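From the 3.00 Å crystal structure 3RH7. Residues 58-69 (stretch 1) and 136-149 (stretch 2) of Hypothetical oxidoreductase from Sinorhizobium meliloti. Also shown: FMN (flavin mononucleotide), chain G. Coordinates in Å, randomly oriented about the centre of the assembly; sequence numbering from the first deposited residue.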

# COMPACT_ATOMS: atom_id res chain seq x y z
N ASP A 58 -7.10 -14.25 -17.48
CA ASP A 58 -7.69 -14.84 -18.70
C ASP A 58 -9.15 -15.29 -18.44
O ASP A 58 -9.36 -16.37 -17.88
CB ASP A 58 -6.84 -16.00 -19.24
CG ASP A 58 -7.34 -16.51 -20.57
OD1 ASP A 58 -7.57 -15.67 -21.49
OD2 ASP A 58 -7.55 -17.75 -20.69
N PRO A 59 -10.16 -14.47 -18.78
CA PRO A 59 -10.11 -13.16 -19.46
C PRO A 59 -9.60 -12.03 -18.56
O PRO A 59 -9.69 -12.17 -17.33
CB PRO A 59 -11.58 -12.93 -19.85
CG PRO A 59 -12.35 -13.64 -18.80
CD PRO A 59 -11.56 -14.87 -18.53
N PRO A 60 -9.10 -10.90 -19.13
CA PRO A 60 -8.62 -9.79 -18.29
C PRO A 60 -9.76 -9.12 -17.54
O PRO A 60 -10.55 -8.42 -18.15
CB PRO A 60 -7.98 -8.83 -19.30
CG PRO A 60 -7.83 -9.59 -20.53
CD PRO A 60 -8.91 -10.58 -20.56
N LEU A 61 -9.88 -9.38 -16.22
CA LEU A 61 -10.96 -8.81 -15.41
C LEU A 61 -10.45 -7.99 -14.25
O LEU A 61 -9.45 -8.31 -13.60
CB LEU A 61 -11.92 -9.89 -14.92
CG LEU A 61 -12.75 -10.52 -16.02
CD1 LEU A 61 -13.46 -11.75 -15.53
CD2 LEU A 61 -13.71 -9.51 -16.64
N LEU A 62 -11.18 -6.91 -14.00
CA LEU A 62 -10.88 -5.86 -13.04
C LEU A 62 -12.16 -5.47 -12.27
O LEU A 62 -13.28 -5.70 -12.76
CB LEU A 62 -10.36 -4.75 -13.94
CG LEU A 62 -9.90 -3.48 -13.41
CD1 LEU A 62 -8.70 -3.03 -14.23
CD2 LEU A 62 -11.04 -2.47 -13.52
N LEU A 63 -11.99 -4.90 -11.07
CA LEU A 63 -13.09 -4.56 -10.15
C LEU A 63 -12.90 -3.19 -9.51
O LEU A 63 -11.77 -2.81 -9.21
CB LEU A 63 -13.04 -5.64 -9.05
CG LEU A 63 -14.13 -5.77 -8.05
CD1 LEU A 63 -14.39 -7.21 -7.80
CD2 LEU A 63 -13.75 -5.12 -6.75
N VAL A 64 -14.00 -2.49 -9.23
CA VAL A 64 -13.96 -1.20 -8.54
C VAL A 64 -15.34 -0.98 -7.91
O VAL A 64 -16.34 -1.45 -8.46
CB VAL A 64 -13.47 -0.01 -9.41
CG1 VAL A 64 -14.54 0.50 -10.37
CG2 VAL A 64 -12.92 1.12 -8.56
N CYS A 65 -15.39 -0.33 -6.74
CA CYS A 65 -16.68 -0.15 -6.07
C CYS A 65 -17.09 1.32 -6.03
O CYS A 65 -16.27 2.18 -5.70
CB CYS A 65 -16.67 -0.76 -4.68
SG CYS A 65 -16.01 -2.45 -4.63
N LEU A 66 -18.36 1.58 -6.38
CA LEU A 66 -18.93 2.93 -6.42
C LEU A 66 -20.08 3.05 -5.45
O LEU A 66 -20.98 2.22 -5.48
CB LEU A 66 -19.40 3.25 -7.84
CG LEU A 66 -20.23 4.52 -8.02
CD1 LEU A 66 -19.38 5.75 -7.87
CD2 LEU A 66 -20.93 4.51 -9.36
N ALA A 67 -20.06 4.11 -4.62
CA ALA A 67 -21.11 4.39 -3.62
C ALA A 67 -22.44 4.73 -4.29
O ALA A 67 -22.47 5.45 -5.28
CB ALA A 67 -20.69 5.52 -2.71
N LYS A 68 -23.54 4.21 -3.75
CA LYS A 68 -24.87 4.49 -4.30
C LYS A 68 -25.21 5.98 -4.10
O LYS A 68 -25.96 6.56 -4.89
CB LYS A 68 -25.91 3.57 -3.65
CG LYS A 68 -25.88 2.14 -4.22
CD LYS A 68 -26.77 1.21 -3.44
CE LYS A 68 -26.98 -0.10 -4.14
NZ LYS A 68 -27.59 -1.12 -3.25
N SER A 69 -24.58 6.62 -3.09
CA SER A 69 -24.70 8.03 -2.74
C SER A 69 -24.04 8.97 -3.77
O SER A 69 -24.29 10.17 -3.71
CB SER A 69 -24.06 8.28 -1.38
OG SER A 69 -22.67 8.01 -1.35
N1 FMN G . -15.87 6.69 -3.49
C2 FMN G . -16.49 5.55 -3.97
O2 FMN G . -17.67 5.61 -4.34
N3 FMN G . -15.74 4.39 -4.11
C4 FMN G . -14.40 4.21 -3.73
O4 FMN G . -13.74 3.16 -3.86
C4A FMN G . -13.74 5.45 -3.13
N5 FMN G . -12.48 5.40 -2.74
C5A FMN G . -11.85 6.59 -2.29
C6 FMN G . -10.47 6.46 -1.91
C7 FMN G . -9.70 7.59 -1.49
C7M FMN G . -8.25 7.42 -1.12
C8 FMN G . -10.34 8.85 -1.44
C8M FMN G . -9.58 10.03 -1.01
C9 FMN G . -11.74 9.00 -1.79
C9A FMN G . -12.55 7.89 -2.21
N10 FMN G . -13.96 7.97 -2.61
C10 FMN G . -14.59 6.76 -3.07
C1' FMN G . -14.70 9.29 -2.54
C2' FMN G . -15.13 9.80 -3.98
O2' FMN G . -14.08 10.05 -4.92
C3' FMN G . -16.12 10.99 -4.16
O3' FMN G . -16.25 11.85 -3.01
C4' FMN G . -17.47 10.63 -4.86
O4' FMN G . -18.01 9.27 -4.64
C5' FMN G . -17.34 10.94 -6.33
O5' FMN G . -17.87 12.25 -6.43
P FMN G . -19.41 12.40 -7.00
O1P FMN G . -19.37 11.24 -8.10
O2P FMN G . -19.59 13.85 -7.58
O3P FMN G . -20.46 12.30 -5.86
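Stretch 2 136-149: IEAGDHVIIIGRVT

An antiparallel pair of β-strands alternates between closely spaced and widely spaced positions, and this fragment of a flavin-binding oxidoreductase illustrates the rule well. Stretch 2 enters as a strand at Ile-136 to Ala-138, reverses through a type II' turn from Ala-138 to His-141, with Gly-139 at positive phi (70°), and returns as a strand from His-141. This returning strand runs against Leu-61 to Ala-67 at 152° between N-to-C directions, with the axes 4.4 Å apart at closest approach.

The backbone sets the register. Leu-62 faces Gly-146, Val-64 faces Ile-144 and Leu-66 faces Val-142, each pair closing two hydrogen bonds: Gly-146 N to Leu-62 O is 3.0 Å, Ile-144 N to Val-64 O 2.8 Å, and Leu-66 N to Val-142 O 2.9 Å. The ladder continues past both ends, through Val-148 N to Pro-60 O (3.1 Å) and Lys-68 N to Asp-140 O (2.7 Å). Between these rungs lie the non-hydrogen-bonded pairs, where CA-H...O contacts fill in, as from Cys-65 CA to Val-142 O at 3.3 Å.

Apolar side chains pack on both faces of the sheet. Leu-63 CG meets Ile-143 CG2 at 3.7 Å on one; on the other, Leu-66 CB lies 3.8 Å from Ile-144 CD1, a diagonal neighbour rather than its bridge partner.

Polar groups finish the ends. Lys-68 extends its chain so that NZ donates to Gly-139 O (2.8 Å), tying stretch 1 to the turn. The His-141 ring receives Ala-67 CA over its face, 3.6 Å from the centroid, while His-141 ND1 donates to Asp-140 OD1 at 2.7 Å. Farther along, Pro-60 CD covers a face of the Arg-147 guanidinium, 3.6 Å from NH2.

Backbone groups left free by this pairing bind the flavin: FMN N3 donates to Cys-65 O and Ala-67 N to FMN O2, both at 2.8 Å.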

# COMPACT_ATOMS: atom_id res chain seq x y z
N ILE A 136 -22.74 -5.34 -9.79
CA ILE A 136 -23.27 -6.14 -8.70
C ILE A 136 -23.70 -5.24 -7.54
O ILE A 136 -22.90 -4.43 -7.05
CB ILE A 136 -22.24 -7.22 -8.28
CG1 ILE A 136 -22.12 -8.28 -9.38
CG2 ILE A 136 -22.59 -7.86 -6.94
CD1 ILE A 136 -20.81 -8.83 -9.52
N GLU A 137 -24.95 -5.37 -7.11
CA GLU A 137 -25.47 -4.59 -5.99
C GLU A 137 -24.89 -5.16 -4.71
O GLU A 137 -24.98 -6.37 -4.50
CB GLU A 137 -27.02 -4.61 -5.98
CG GLU A 137 -27.62 -4.58 -7.39
CD GLU A 137 -28.01 -3.25 -8.01
OE1 GLU A 137 -28.89 -2.58 -7.42
OE2 GLU A 137 -27.56 -2.95 -9.15
N ALA A 138 -24.22 -4.31 -3.90
CA ALA A 138 -23.58 -4.77 -2.67
C ALA A 138 -23.58 -3.69 -1.59
O ALA A 138 -22.61 -2.94 -1.41
CB ALA A 138 -22.16 -5.23 -2.95
N GLY A 139 -24.68 -3.63 -0.85
CA GLY A 139 -24.86 -2.70 0.24
C GLY A 139 -25.02 -1.25 -0.19
O GLY A 139 -25.83 -0.95 -1.08
N ASP A 140 -24.23 -0.35 0.43
CA ASP A 140 -24.27 1.08 0.15
C ASP A 140 -23.46 1.42 -1.12
O ASP A 140 -23.40 2.60 -1.53
CB ASP A 140 -23.79 1.89 1.36
CG ASP A 140 -22.53 1.42 2.07
OD1 ASP A 140 -21.52 1.18 1.38
OD2 ASP A 140 -22.52 1.40 3.31
N HIS A 141 -22.88 0.39 -1.74
CA HIS A 141 -22.06 0.48 -2.94
C HIS A 141 -22.53 -0.51 -4.02
O HIS A 141 -23.40 -1.35 -3.77
CB HIS A 141 -20.58 0.19 -2.61
CG HIS A 141 -19.81 1.32 -2.00
ND1 HIS A 141 -20.21 1.93 -0.82
CD2 HIS A 141 -18.62 1.85 -2.37
CE1 HIS A 141 -19.30 2.85 -0.55
NE2 HIS A 141 -18.32 2.83 -1.45
N VAL A 142 -21.92 -0.41 -5.22
CA VAL A 142 -22.12 -1.32 -6.34
C VAL A 142 -20.73 -1.75 -6.80
O VAL A 142 -19.79 -0.93 -6.78
CB VAL A 142 -23.00 -0.81 -7.51
CG1 VAL A 142 -24.44 -0.58 -7.05
CG2 VAL A 142 -22.42 0.43 -8.18
N ILE A 143 -20.60 -3.02 -7.16
CA ILE A 143 -19.33 -3.58 -7.64
C ILE A 143 -19.34 -3.50 -9.17
O ILE A 143 -20.18 -4.14 -9.80
CB ILE A 143 -19.09 -5.03 -7.10
CG1 ILE A 143 -19.09 -5.07 -5.55
CG2 ILE A 143 -17.81 -5.63 -7.68
CD1 ILE A 143 -19.28 -6.39 -4.98
N ILE A 144 -18.45 -2.69 -9.74
CA ILE A 144 -18.36 -2.58 -11.19
C ILE A 144 -17.22 -3.51 -11.68
O ILE A 144 -16.07 -3.41 -11.21
CB ILE A 144 -18.17 -1.11 -11.63
CG1 ILE A 144 -19.38 -0.27 -11.20
CG2 ILE A 144 -17.96 -1.03 -13.14
CD1 ILE A 144 -19.10 1.25 -11.08
N ILE A 145 -17.57 -4.43 -12.59
CA ILE A 145 -16.62 -5.37 -13.17
C ILE A 145 -16.37 -4.97 -14.63
O ILE A 145 -17.33 -4.81 -15.39
CB ILE A 145 -17.09 -6.84 -13.04
CG1 ILE A 145 -17.19 -7.21 -11.54
CG2 ILE A 145 -16.13 -7.77 -13.80
CD1 ILE A 145 -17.76 -8.52 -11.26
N GLY A 146 -15.09 -4.80 -14.97
CA GLY A 146 -14.69 -4.42 -16.31
C GLY A 146 -13.73 -5.39 -16.95
O GLY A 146 -12.92 -6.04 -16.26
N ARG A 147 -13.84 -5.52 -18.28
CA ARG A 147 -12.94 -6.35 -19.07
C ARG A 147 -11.92 -5.41 -19.68
O ARG A 147 -12.31 -4.47 -20.38
CB ARG A 147 -13.69 -7.18 -20.12
CG ARG A 147 -12.91 -8.38 -20.63
CD ARG A 147 -13.34 -8.80 -22.03
NE ARG A 147 -12.69 -10.03 -22.48
CZ ARG A 147 -11.48 -10.10 -23.06
NH1 ARG A 147 -10.76 -9.00 -23.24
NH2 ARG A 147 -10.98 -11.27 -23.43
N VAL A 148 -10.62 -5.62 -19.38
CA VAL A 148 -9.54 -4.78 -19.90
C VAL A 148 -9.46 -4.93 -21.42
O VAL A 148 -9.26 -6.04 -21.94
CB VAL A 148 -8.17 -5.05 -19.23
CG1 VAL A 148 -7.11 -4.09 -19.74
CG2 VAL A 148 -8.26 -4.95 -17.73
N THR A 149 -9.69 -3.81 -22.12
CA THR A 149 -9.66 -3.73 -23.57
C THR A 149 -8.25 -3.24 -23.99
O THR A 149 -7.74 -3.67 -25.03
CB THR A 149 -10.80 -2.82 -24.10
OG1 THR A 149 -10.50 -1.42 -23.94
CG2 THR A 149 -12.16 -3.15 -23.48